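Local coordinates for protein LRIM1 (Anopheles gambiae, PDB 3O53) that forms with the leucine-rich repeat protein APL1C a heterodimeric complex that regulates complement-like immunity in the mosquito, at residues A[124-129]-A[146-151]; A[11-16]-A[40-45]; A[224-229]-A[242-247]; A[159-164]-A[188-193]. All blocks are in the same frame, centred on the assembly; numbering follows the deposited sequence.

How the contacts relate
All four contacts lie along the leucine-rich repeat domain of LRIM1. In chain order they run contact 2, contact 1, contact 4, contact 3, and the centres of contacts 2 and 3, the pair farthest apart, are about 46 Å from each other. Contact 1 lies near the middle of the chain, its centre about 24 Å from those of both contact 2 and contact 3. Contacts 1 and 4 touch: Leu149 CD2 meets Leu164 CD2 at 4.2 Å in the core, their centres about 14 Å apart. Contact 2 borders the glycan on Asn64 through Ser42, and in contact 1 the Tyr126 side chain comes within about 9 Å of a bound sugar.

Contact 1: residues A[124-129]-A[146-151]; sequences NIYLAN and VQYLDL
Strands 124-126 and 148-150 are neighbours in the parallel strand array that lines the concave side of the leucine-rich repeat solenoid, and Ile125 pairs with Leu149 at their middle. The segment axes are 4.8 Å apart and nearly parallel. Ile125 N donates to Tyr148 O at 2.8 Å, and Asp150 N returns the bond to Ile125 O at 3.0 Å. Leu127 N then binds Asp150 O at 2.9 Å, carrying the pairing past the end of the first strand. On the inward face Ile125 CG2 packs beside Leu149 CD1 at 3.7 Å, the two side chains pointing the same way, and Leu127 CB and CD1 meet Leu151 CD2 alongside. The other face carries polar and aromatic groups. Tyr126 has CG anti to its carbonyl carbon (chi1 -63°) and Tyr148 has CG anti to its backbone N (chi1 -180°); these differing first torsions start the two rings in different directions from neighbouring strands, and the side chains cross at about a right angle, with ring planes 31° apart and Tyr148 CD2 over the rim of one Tyr126 face. Tyr126 also stacks with His105 of the preceding strand. The amides of Asn124 and Gln147 run side by side and nearly coplanar, while Gln147 NE2 is bonded to Glu172. One water accepts from Ala128 N at 2.9 Å and donates to Asp150 OD2 at 2.7 Å, an oxygen that also has a salt bridge with Lys152. Aliphatic side chains facing the core and variable polar ones on the concave surface, repeated strand by strand, are the signature of the LxxLxLxxN consensus in leucine-rich repeats.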
# COMPACT_ATOMS: atom_id res chain seq x y z
N ASN A 124 4.93 -6.90 -7.01
CA ASN A 124 3.60 -6.42 -6.66
C ASN A 124 3.33 -6.91 -5.25
O ASN A 124 3.35 -8.11 -4.99
CB ASN A 124 2.56 -6.95 -7.65
CG ASN A 124 2.78 -6.42 -9.06
OD1 ASN A 124 2.78 -5.21 -9.29
ND2 ASN A 124 2.98 -7.32 -10.01
N ILE A 125 3.10 -5.99 -4.33
CA ILE A 125 3.08 -6.30 -2.90
C ILE A 125 1.75 -5.89 -2.27
O ILE A 125 1.38 -4.72 -2.29
CB ILE A 125 4.21 -5.57 -2.16
CG1 ILE A 125 5.57 -6.11 -2.62
CG2 ILE A 125 4.04 -5.71 -0.63
CD1 ILE A 125 6.76 -5.28 -2.17
N TYR A 126 1.03 -6.87 -1.73
CA TYR A 126 -0.29 -6.66 -1.16
C TYR A 126 -0.24 -6.90 0.34
O TYR A 126 -0.21 -8.04 0.77
CB TYR A 126 -1.29 -7.62 -1.80
CG TYR A 126 -1.47 -7.42 -3.28
CD1 TYR A 126 -2.49 -6.62 -3.77
CD2 TYR A 126 -0.62 -8.03 -4.20
CE1 TYR A 126 -2.67 -6.43 -5.14
CE2 TYR A 126 -0.79 -7.84 -5.58
CZ TYR A 126 -1.81 -7.04 -6.03
OH TYR A 126 -1.99 -6.83 -7.38
N LEU A 127 -0.25 -5.82 1.12
CA LEU A 127 -0.11 -5.93 2.57
C LEU A 127 -1.24 -5.23 3.33
O LEU A 127 -1.03 -4.76 4.45
CB LEU A 127 1.24 -5.33 3.00
CG LEU A 127 2.48 -6.17 2.66
CD1 LEU A 127 3.76 -5.32 2.83
CD2 LEU A 127 2.52 -7.42 3.52
N ALA A 128 -2.42 -5.14 2.74
CA ALA A 128 -3.52 -4.48 3.42
C ALA A 128 -3.77 -5.15 4.77
O ALA A 128 -3.62 -6.36 4.89
CB ALA A 128 -4.78 -4.52 2.58
N ASN A 129 -4.15 -4.36 5.76
CA ASN A 129 -4.66 -4.88 7.03
C ASN A 129 -3.62 -5.70 7.77
O ASN A 129 -3.81 -6.90 7.99
CB ASN A 129 -5.92 -5.72 6.80
CG ASN A 129 -6.70 -5.94 8.08
OD1 ASN A 129 -6.55 -5.19 9.03
ND2 ASN A 129 -7.54 -6.97 8.10
N VAL A 146 9.41 -1.97 -6.93
CA VAL A 146 8.01 -2.20 -6.66
C VAL A 146 7.13 -1.52 -7.72
O VAL A 146 7.36 -0.38 -8.10
CB VAL A 146 7.63 -1.66 -5.27
CG1 VAL A 146 6.17 -1.96 -4.98
CG2 VAL A 146 8.52 -2.29 -4.20
N GLN A 147 6.13 -2.24 -8.18
CA GLN A 147 5.23 -1.72 -9.19
C GLN A 147 3.90 -1.35 -8.53
O GLN A 147 3.34 -0.30 -8.77
CB GLN A 147 5.01 -2.77 -10.28
CG GLN A 147 4.08 -2.32 -11.40
CD GLN A 147 4.18 -3.21 -12.63
OE1 GLN A 147 4.15 -4.43 -12.53
NE2 GLN A 147 4.29 -2.59 -13.79
N TYR A 148 3.41 -2.25 -7.68
CA TYR A 148 2.14 -2.05 -6.99
C TYR A 148 2.38 -2.25 -5.50
O TYR A 148 2.92 -3.27 -5.09
CB TYR A 148 1.12 -3.05 -7.52
CG TYR A 148 -0.24 -2.95 -6.89
CD1 TYR A 148 -1.28 -2.30 -7.54
CD2 TYR A 148 -0.49 -3.52 -5.65
CE1 TYR A 148 -2.54 -2.21 -6.96
CE2 TYR A 148 -1.73 -3.43 -5.07
CZ TYR A 148 -2.75 -2.78 -5.72
OH TYR A 148 -3.98 -2.70 -5.12
N LEU A 149 1.99 -1.28 -4.68
CA LEU A 149 2.20 -1.38 -3.24
C LEU A 149 0.93 -0.99 -2.51
O LEU A 149 0.53 0.18 -2.51
CB LEU A 149 3.35 -0.48 -2.78
CG LEU A 149 3.68 -0.53 -1.28
CD1 LEU A 149 3.89 -1.97 -0.79
CD2 LEU A 149 4.91 0.30 -0.97
N ASP A 150 0.31 -1.97 -1.87
CA ASP A 150 -0.90 -1.72 -1.11
C ASP A 150 -0.60 -1.85 0.37
O ASP A 150 -0.33 -2.93 0.87
CB ASP A 150 -2.00 -2.71 -1.50
CG ASP A 150 -3.32 -2.42 -0.80
OD1 ASP A 150 -3.44 -1.33 -0.19
OD2 ASP A 150 -4.22 -3.28 -0.84
N LEU A 151 -0.62 -0.72 1.08
CA LEU A 151 -0.38 -0.69 2.51
C LEU A 151 -1.58 -0.13 3.27
O LEU A 151 -1.43 0.36 4.39
CB LEU A 151 0.88 0.13 2.84
CG LEU A 151 2.20 -0.58 2.52
CD1 LEU A 151 3.35 0.42 2.36
CD2 LEU A 151 2.53 -1.61 3.60
O HOH W 1 -3.33 -5.74 0.00

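Contact 2: residues A[11-16]-A[40-45]; sequences RYKIEK and DLSGNP. With NAG (2-acetamido-2-deoxy-beta-D-glucopyranose), chain C.
The flat amide of Asn44 directs ND2 at Ile14 O, which lies in the amide plane, and the carboxylate of Asp40 lies beside the aliphatic part of Lys13. Asn44 ND2 donates to Ile14 O at 3.1 Å, and also to Leu41 O at 3.0 Å from well above the carbonyl plane, so one amide nitrogen holds two backbone carbonyls, one in each segment. Its OD1 accepts from Val17 N. On Asp40, OD1 is gripped twice: Ser42 N meets it from above the carboxylate plane, closing an Asx turn, and Ser42 OG donates at 2.5 Å on the syn lone pair. Asp40 CG stands anti to the backbone N (chi1 179°), and OD2 rests against Lys13 CD at 3.2 Å. Lys13 NZ is 4.1 Å from Asp40 OD2, beyond salt-bridge range, and pairs instead with Glu15 OE1; a water also accepts from it. Here Asn44 fills the consensus asparagine position of the leucine-rich repeat and Leu41 a core leucine before it, a type II turn running between the two. The backbones meet in a short parallel pairing: Asp40 N donates to Tyr12 O at 2.9 Å, Ile14 N to Asp40 O at 3.0 Å. Leu41 and Ile14 lie side by side, CD2 of Leu41 against CB of Ile14. Ser42 OG comes to 3.6 Å from NAG O5, in the glycan of Asn64.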
# COMPACT_ATOMS: atom_id res chain seq x y z
N ARG A 11 0.20 -28.65 -11.23
CA ARG A 11 -0.29 -27.92 -10.07
C ARG A 11 -0.99 -28.87 -9.12
O ARG A 11 -1.89 -29.61 -9.51
CB ARG A 11 -1.19 -26.75 -10.49
CG ARG A 11 -2.61 -27.13 -10.85
CD ARG A 11 -3.42 -25.90 -11.22
NE ARG A 11 -2.81 -25.14 -12.31
CZ ARG A 11 -3.33 -24.04 -12.84
NH1 ARG A 11 -4.49 -23.56 -12.39
NH2 ARG A 11 -2.71 -23.42 -13.83
N TYR A 12 -0.55 -28.86 -7.87
CA TYR A 12 -1.03 -29.77 -6.85
C TYR A 12 -1.74 -29.02 -5.73
O TYR A 12 -1.40 -27.87 -5.43
CB TYR A 12 0.13 -30.54 -6.25
CG TYR A 12 0.87 -31.45 -7.21
CD1 TYR A 12 0.73 -32.83 -7.12
CD2 TYR A 12 1.71 -30.93 -8.18
CE1 TYR A 12 1.41 -33.66 -7.98
CE2 TYR A 12 2.39 -31.75 -9.05
CZ TYR A 12 2.23 -33.13 -8.94
OH TYR A 12 2.91 -33.96 -9.80
N LYS A 13 -2.69 -29.70 -5.09
CA LYS A 13 -3.44 -29.11 -3.99
C LYS A 13 -3.57 -30.16 -2.90
O LYS A 13 -3.79 -31.34 -3.19
CB LYS A 13 -4.81 -28.65 -4.49
CG LYS A 13 -5.76 -28.13 -3.41
CD LYS A 13 -6.83 -27.24 -4.03
CE LYS A 13 -8.15 -27.29 -3.27
NZ LYS A 13 -8.03 -26.88 -1.84
N ILE A 14 -3.42 -29.75 -1.65
CA ILE A 14 -3.48 -30.68 -0.54
C ILE A 14 -4.53 -30.21 0.47
O ILE A 14 -4.54 -29.05 0.86
CB ILE A 14 -2.11 -30.83 0.15
CG1 ILE A 14 -1.02 -31.03 -0.90
CG2 ILE A 14 -2.14 -31.99 1.13
CD1 ILE A 14 0.34 -31.37 -0.34
N GLU A 15 -5.41 -31.12 0.87
CA GLU A 15 -6.48 -30.79 1.80
C GLU A 15 -6.50 -31.77 2.97
O GLU A 15 -5.95 -32.87 2.88
CB GLU A 15 -7.84 -30.82 1.10
CG GLU A 15 -7.91 -29.97 -0.16
CD GLU A 15 -9.29 -29.98 -0.78
OE1 GLU A 15 -9.39 -29.88 -2.02
OE2 GLU A 15 -10.28 -30.09 -0.03
N LYS A 16 -7.15 -31.37 4.05
CA LYS A 16 -7.28 -32.23 5.22
C LYS A 16 -5.91 -32.61 5.78
O LYS A 16 -5.71 -33.74 6.22
CB LYS A 16 -8.09 -33.48 4.88
CG LYS A 16 -9.49 -33.15 4.37
CD LYS A 16 -10.40 -34.36 4.36
CE LYS A 16 -11.84 -33.95 4.08
NZ LYS A 16 -12.76 -35.12 3.97
N ASP A 40 -0.83 -25.75 -3.61
CA ASP A 40 -1.91 -25.05 -2.93
C ASP A 40 -2.24 -25.74 -1.62
O ASP A 40 -2.72 -26.87 -1.61
CB ASP A 40 -3.14 -25.00 -3.85
CG ASP A 40 -4.32 -24.31 -3.20
OD1 ASP A 40 -4.13 -23.67 -2.15
OD2 ASP A 40 -5.43 -24.40 -3.76
N LEU A 41 -1.96 -25.07 -0.51
CA LEU A 41 -2.21 -25.61 0.82
C LEU A 41 -3.29 -24.83 1.56
O LEU A 41 -3.40 -24.92 2.79
CB LEU A 41 -0.93 -25.62 1.65
CG LEU A 41 0.27 -26.33 1.02
CD1 LEU A 41 1.46 -26.32 1.97
CD2 LEU A 41 -0.10 -27.75 0.64
N SER A 42 -4.07 -24.05 0.83
CA SER A 42 -5.03 -23.14 1.45
C SER A 42 -6.14 -23.87 2.19
O SER A 42 -6.48 -25.01 1.85
CB SER A 42 -5.65 -22.23 0.38
OG SER A 42 -6.12 -22.99 -0.72
N GLY A 43 -6.68 -23.23 3.22
CA GLY A 43 -7.87 -23.73 3.90
C GLY A 43 -7.60 -24.67 5.06
O GLY A 43 -8.51 -25.03 5.80
N ASN A 44 -6.34 -25.07 5.22
CA ASN A 44 -5.98 -26.01 6.27
C ASN A 44 -5.68 -25.32 7.59
O ASN A 44 -5.65 -24.09 7.66
CB ASN A 44 -4.80 -26.84 5.81
CG ASN A 44 -5.16 -27.78 4.69
OD1 ASN A 44 -5.99 -28.67 4.85
ND2 ASN A 44 -4.55 -27.57 3.53
N PRO A 45 -5.48 -26.10 8.66
CA PRO A 45 -5.12 -25.59 9.98
C PRO A 45 -3.62 -25.59 10.23
O PRO A 45 -3.20 -25.70 11.39
CB PRO A 45 -5.79 -26.58 10.93
CG PRO A 45 -5.78 -27.88 10.17
CD PRO A 45 -5.78 -27.55 8.70
C1 NAG C . -5.02 -19.14 -2.99
C2 NAG C . -5.32 -18.39 -4.27
C3 NAG C . -6.58 -17.55 -4.09
C4 NAG C . -7.72 -18.39 -3.54
C5 NAG C . -7.29 -19.15 -2.30
C6 NAG C . -8.41 -20.07 -1.83
C7 NAG C . -3.48 -17.58 -5.66
C8 NAG C . -2.39 -16.56 -5.74
N2 NAG C . -4.23 -17.50 -4.56
O3 NAG C . -6.91 -16.95 -5.32
O4 NAG C . -8.78 -17.53 -3.21
O5 NAG C . -6.14 -19.91 -2.58
O6 NAG C . -8.66 -21.03 -2.84
O7 NAG C . -3.65 -18.41 -6.55
O HOH W 2 -5.51 -26.52 -0.53

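Contact 3: residues A[224-229]-A[242-247]; sequences NKLVLI and FDLRGN
Segments 224-229 and 242-247 form no strand pairing with each other; they come together where Lys225 and Asn247 bring their CA atoms to 4.8 Å. Gly246, at a positive phi of 79°, turns the second segment after Leu244. The carbonyl oxygens Asn224 O and Gly246 O are neighbours, and one water donates to both, at 2.8 Å to Asn224 O and 2.9 Å to Gly246 O. Asn247 OD1 accepts a hydrogen bond from the backbone Leu226 N at 3.0 Å, straight at 173°, with the nitrogen well above the amide carbonyl plane. Asn247 has CG anti to its carbonyl carbon (chi1 -74°), and its amide lies alongside Leu226, whose CG is 3.5 Å from Asn247 OD1. The other branch of the amide, ND2, donates to Leu244 O at 3.0 Å, and also to Leu221 O of the coil before. Further in, Ile229 CD1 and Leu244 CD1 meet tip to tip at 3.9 Å. Beyond them Phe249 and helix 251-259 cover Ile229. An asparagine amide that ties its own turn to the backbone of the preceding coil is typical of the leucine-rich repeat, and here Asn224 and Asn247 hold this position in successive repeats.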
# COMPACT_ATOMS: atom_id res chain seq x y z
N ASN A 224 -8.63 13.82 5.17
CA ASN A 224 -7.49 14.13 6.02
C ASN A 224 -7.88 15.32 6.89
O ASN A 224 -9.04 15.45 7.27
CB ASN A 224 -6.25 14.38 5.17
CG ASN A 224 -5.55 13.08 4.79
OD1 ASN A 224 -4.54 12.73 5.37
ND2 ASN A 224 -6.12 12.35 3.83
N LYS A 225 -6.92 16.19 7.21
CA LYS A 225 -7.21 17.39 7.99
C LYS A 225 -6.50 18.57 7.38
O LYS A 225 -5.97 19.42 8.09
CB LYS A 225 -6.76 17.19 9.44
CG LYS A 225 -7.35 15.94 10.07
CD LYS A 225 -7.19 15.92 11.56
CE LYS A 225 -6.02 15.07 11.97
NZ LYS A 225 -6.29 14.45 13.28
N LEU A 226 -6.49 18.61 6.05
CA LEU A 226 -5.72 19.61 5.33
C LEU A 226 -6.23 21.02 5.59
O LEU A 226 -7.42 21.29 5.50
CB LEU A 226 -5.76 19.34 3.82
CG LEU A 226 -5.11 18.04 3.35
CD1 LEU A 226 -5.33 17.87 1.86
CD2 LEU A 226 -3.61 17.99 3.71
N VAL A 227 -5.30 21.92 5.89
CA VAL A 227 -5.61 23.33 6.04
C VAL A 227 -5.01 24.12 4.87
O VAL A 227 -5.62 25.04 4.34
CB VAL A 227 -5.04 23.90 7.35
CG1 VAL A 227 -5.53 25.32 7.57
CG2 VAL A 227 -5.43 23.01 8.54
N LEU A 228 -3.79 23.73 4.48
CA LEU A 228 -3.06 24.45 3.43
C LEU A 228 -2.52 23.51 2.36
O LEU A 228 -2.26 22.34 2.62
CB LEU A 228 -1.87 25.20 4.04
CG LEU A 228 -2.19 26.29 5.06
CD1 LEU A 228 -0.90 26.98 5.51
CD2 LEU A 228 -3.18 27.28 4.48
N ILE A 229 -2.34 24.07 1.17
CA ILE A 229 -1.73 23.39 0.03
C ILE A 229 -0.57 24.24 -0.46
O ILE A 229 -0.69 25.46 -0.54
CB ILE A 229 -2.72 23.27 -1.15
CG1 ILE A 229 -3.95 22.47 -0.74
CG2 ILE A 229 -2.04 22.62 -2.37
CD1 ILE A 229 -5.08 22.44 -1.79
N PHE A 242 -9.23 13.71 -8.76
CA PHE A 242 -8.56 14.55 -7.79
C PHE A 242 -9.54 14.79 -6.65
O PHE A 242 -10.51 15.53 -6.81
CB PHE A 242 -8.15 15.86 -8.47
CG PHE A 242 -7.30 16.77 -7.61
CD1 PHE A 242 -5.92 16.62 -7.57
CD2 PHE A 242 -7.88 17.80 -6.89
CE1 PHE A 242 -5.15 17.48 -6.80
CE2 PHE A 242 -7.12 18.65 -6.12
CZ PHE A 242 -5.75 18.50 -6.07
N ASP A 243 -9.29 14.17 -5.50
CA ASP A 243 -10.27 14.17 -4.41
C ASP A 243 -9.69 14.71 -3.10
O ASP A 243 -8.94 14.01 -2.41
CB ASP A 243 -10.78 12.74 -4.20
CG ASP A 243 -11.98 12.66 -3.29
OD1 ASP A 243 -12.34 13.69 -2.69
OD2 ASP A 243 -12.57 11.56 -3.18
N LEU A 244 -10.05 15.94 -2.77
CA LEU A 244 -9.63 16.58 -1.52
C LEU A 244 -10.84 16.88 -0.64
O LEU A 244 -10.81 17.81 0.16
CB LEU A 244 -8.91 17.90 -1.80
CG LEU A 244 -7.69 17.85 -2.71
CD1 LEU A 244 -7.03 19.22 -2.75
CD2 LEU A 244 -6.72 16.78 -2.25
N ARG A 245 -11.91 16.12 -0.82
CA ARG A 245 -13.10 16.28 0.00
C ARG A 245 -12.77 15.98 1.46
O ARG A 245 -11.82 15.27 1.74
CB ARG A 245 -14.20 15.33 -0.46
CG ARG A 245 -14.84 15.70 -1.79
CD ARG A 245 -15.89 14.66 -2.13
NE ARG A 245 -15.28 13.33 -2.21
CZ ARG A 245 -15.94 12.18 -2.07
NH1 ARG A 245 -17.25 12.17 -1.84
NH2 ARG A 245 -15.28 11.04 -2.16
N GLY A 246 -13.56 16.53 2.38
CA GLY A 246 -13.49 16.15 3.78
C GLY A 246 -12.35 16.78 4.58
O GLY A 246 -11.98 16.26 5.63
N ASN A 247 -11.78 17.87 4.10
CA ASN A 247 -10.68 18.51 4.80
C ASN A 247 -11.13 19.82 5.49
O ASN A 247 -12.32 19.99 5.74
CB ASN A 247 -9.53 18.71 3.83
CG ASN A 247 -8.81 17.40 3.52
OD1 ASN A 247 -8.24 16.79 4.42
ND2 ASN A 247 -8.87 16.96 2.26
O HOH W 3 -11.04 17.26 8.14

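Contact 4: residues A[159-164]-A[188-193]; sequences VNFAEL and VVFAKL
Aromatic contact leads here: Phe190 turns its edge toward the face of Phe161, an offset edge-to-face pair with centroids 5.8 Å apart and planes at 78°. Phe190 CE2 is the nearest atom, 3.9 Å from Phe161 CD1, and the two side chains cross at about a right angle. With CG anti to its carbonyl carbon (chi1 -75°), Phe161 brings CG too against Phe190 CE2.

Aliphatic packing surrounds this pair. Val188 CG1 lies over the centre of one Phe190 face, 3.7 Å above the plane, while Val188 CG2, the other methyl, meets Phe161 CB at 3.9 Å. Leu164 CB touches the far end of the Phe190 ring at CZ, 4.1 Å off. The two phenylalanines and Leu164 are buried in the leucine-rich repeat solenoid, where a 3-10 turn after strand 158-160 meets the loop that leads from strand 183-185 to strand 195-197; those first two strands pair in parallel, and Phe161 also packs on Val184.

Polar bonds shape the backbone within each segment. Asn160 OD1 accepts from Ala162 N at 3.1 Å in an Asx turn, Leu164 N binds Phe161 O at 2.8 Å, and Leu193 N binds Phe190 O at 3.2 Å. Outside the segments, Val188 N donates to Ser212 OG.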
# COMPACT_ATOMS: atom_id res chain seq x y z
N VAL A 159 5.31 9.30 6.22
CA VAL A 159 5.80 8.80 4.94
C VAL A 159 6.94 9.69 4.44
O VAL A 159 6.82 10.91 4.42
CB VAL A 159 4.69 8.80 3.88
CG1 VAL A 159 5.28 8.56 2.47
CG2 VAL A 159 3.64 7.73 4.21
N ASN A 160 8.03 9.05 4.03
CA ASN A 160 9.14 9.74 3.40
C ASN A 160 9.36 9.09 2.04
O ASN A 160 9.82 7.95 1.96
CB ASN A 160 10.40 9.62 4.27
CG ASN A 160 11.62 10.31 3.67
OD1 ASN A 160 11.60 10.76 2.52
ND2 ASN A 160 12.69 10.38 4.44
N PHE A 161 9.01 9.80 0.98
CA PHE A 161 9.04 9.23 -0.36
C PHE A 161 10.41 8.71 -0.74
O PHE A 161 10.53 7.76 -1.49
CB PHE A 161 8.58 10.26 -1.40
CG PHE A 161 7.09 10.50 -1.42
CD1 PHE A 161 6.21 9.42 -1.40
CD2 PHE A 161 6.58 11.79 -1.46
CE1 PHE A 161 4.83 9.63 -1.42
CE2 PHE A 161 5.21 12.01 -1.48
CZ PHE A 161 4.33 10.93 -1.46
N ALA A 162 11.46 9.35 -0.23
CA ALA A 162 12.82 8.91 -0.48
C ALA A 162 13.01 7.43 -0.14
O ALA A 162 13.85 6.75 -0.74
CB ALA A 162 13.80 9.77 0.31
N GLU A 163 12.26 6.93 0.83
CA GLU A 163 12.40 5.52 1.23
C GLU A 163 11.91 4.56 0.14
O GLU A 163 12.17 3.36 0.20
CB GLU A 163 11.71 5.26 2.57
CG GLU A 163 12.51 5.85 3.74
CD GLU A 163 11.79 5.80 5.08
OE1 GLU A 163 10.75 5.12 5.18
OE2 GLU A 163 12.27 6.45 6.03
N LEU A 164 11.23 5.11 -0.86
CA LEU A 164 10.75 4.33 -2.00
C LEU A 164 11.54 4.68 -3.27
O LEU A 164 11.13 4.32 -4.38
CB LEU A 164 9.26 4.60 -2.23
CG LEU A 164 8.30 4.06 -1.16
CD1 LEU A 164 6.84 4.38 -1.50
CD2 LEU A 164 8.50 2.56 -1.00
N VAL A 188 10.74 12.75 -4.82
CA VAL A 188 11.14 11.70 -5.74
C VAL A 188 10.35 11.85 -7.03
O VAL A 188 9.15 12.12 -7.01
CB VAL A 188 10.91 10.30 -5.14
CG1 VAL A 188 11.32 9.21 -6.12
CG2 VAL A 188 11.68 10.17 -3.83
N VAL A 189 11.02 11.70 -8.16
CA VAL A 189 10.33 11.67 -9.43
C VAL A 189 9.88 10.24 -9.70
O VAL A 189 10.66 9.40 -10.13
CB VAL A 189 11.23 12.19 -10.57
CG1 VAL A 189 10.48 12.14 -11.90
CG2 VAL A 189 11.69 13.62 -10.28
N PHE A 190 8.60 9.98 -9.43
CA PHE A 190 8.00 8.68 -9.73
C PHE A 190 7.50 8.71 -11.16
O PHE A 190 6.34 9.05 -11.43
CB PHE A 190 6.86 8.37 -8.76
CG PHE A 190 7.31 8.12 -7.34
CD1 PHE A 190 7.97 6.95 -7.00
CD2 PHE A 190 7.09 9.06 -6.35
CE1 PHE A 190 8.40 6.72 -5.70
CE2 PHE A 190 7.52 8.84 -5.05
CZ PHE A 190 8.17 7.66 -4.73
N ALA A 191 8.38 8.35 -12.09
CA ALA A 191 8.11 8.51 -13.52
C ALA A 191 6.83 7.78 -13.96
O ALA A 191 6.16 8.22 -14.89
CB ALA A 191 9.30 8.02 -14.32
N LYS A 192 6.51 6.68 -13.29
CA LYS A 192 5.41 5.83 -13.71
C LYS A 192 4.19 5.85 -12.79
O LYS A 192 3.22 5.14 -13.03
CB LYS A 192 5.89 4.38 -13.84
CG LYS A 192 6.90 4.16 -14.95
CD LYS A 192 6.94 2.70 -15.36
CE LYS A 192 7.75 2.51 -16.63
NZ LYS A 192 7.52 1.16 -17.22
N LEU A 193 4.22 6.65 -11.73
CA LEU A 193 3.15 6.61 -10.74
C LEU A 193 1.82 7.00 -11.38
O LEU A 193 1.69 8.09 -11.92
CB LEU A 193 3.47 7.54 -9.57
CG LEU A 193 2.53 7.42 -8.36
CD1 LEU A 193 2.62 6.02 -7.78
CD2 LEU A 193 2.87 8.48 -7.30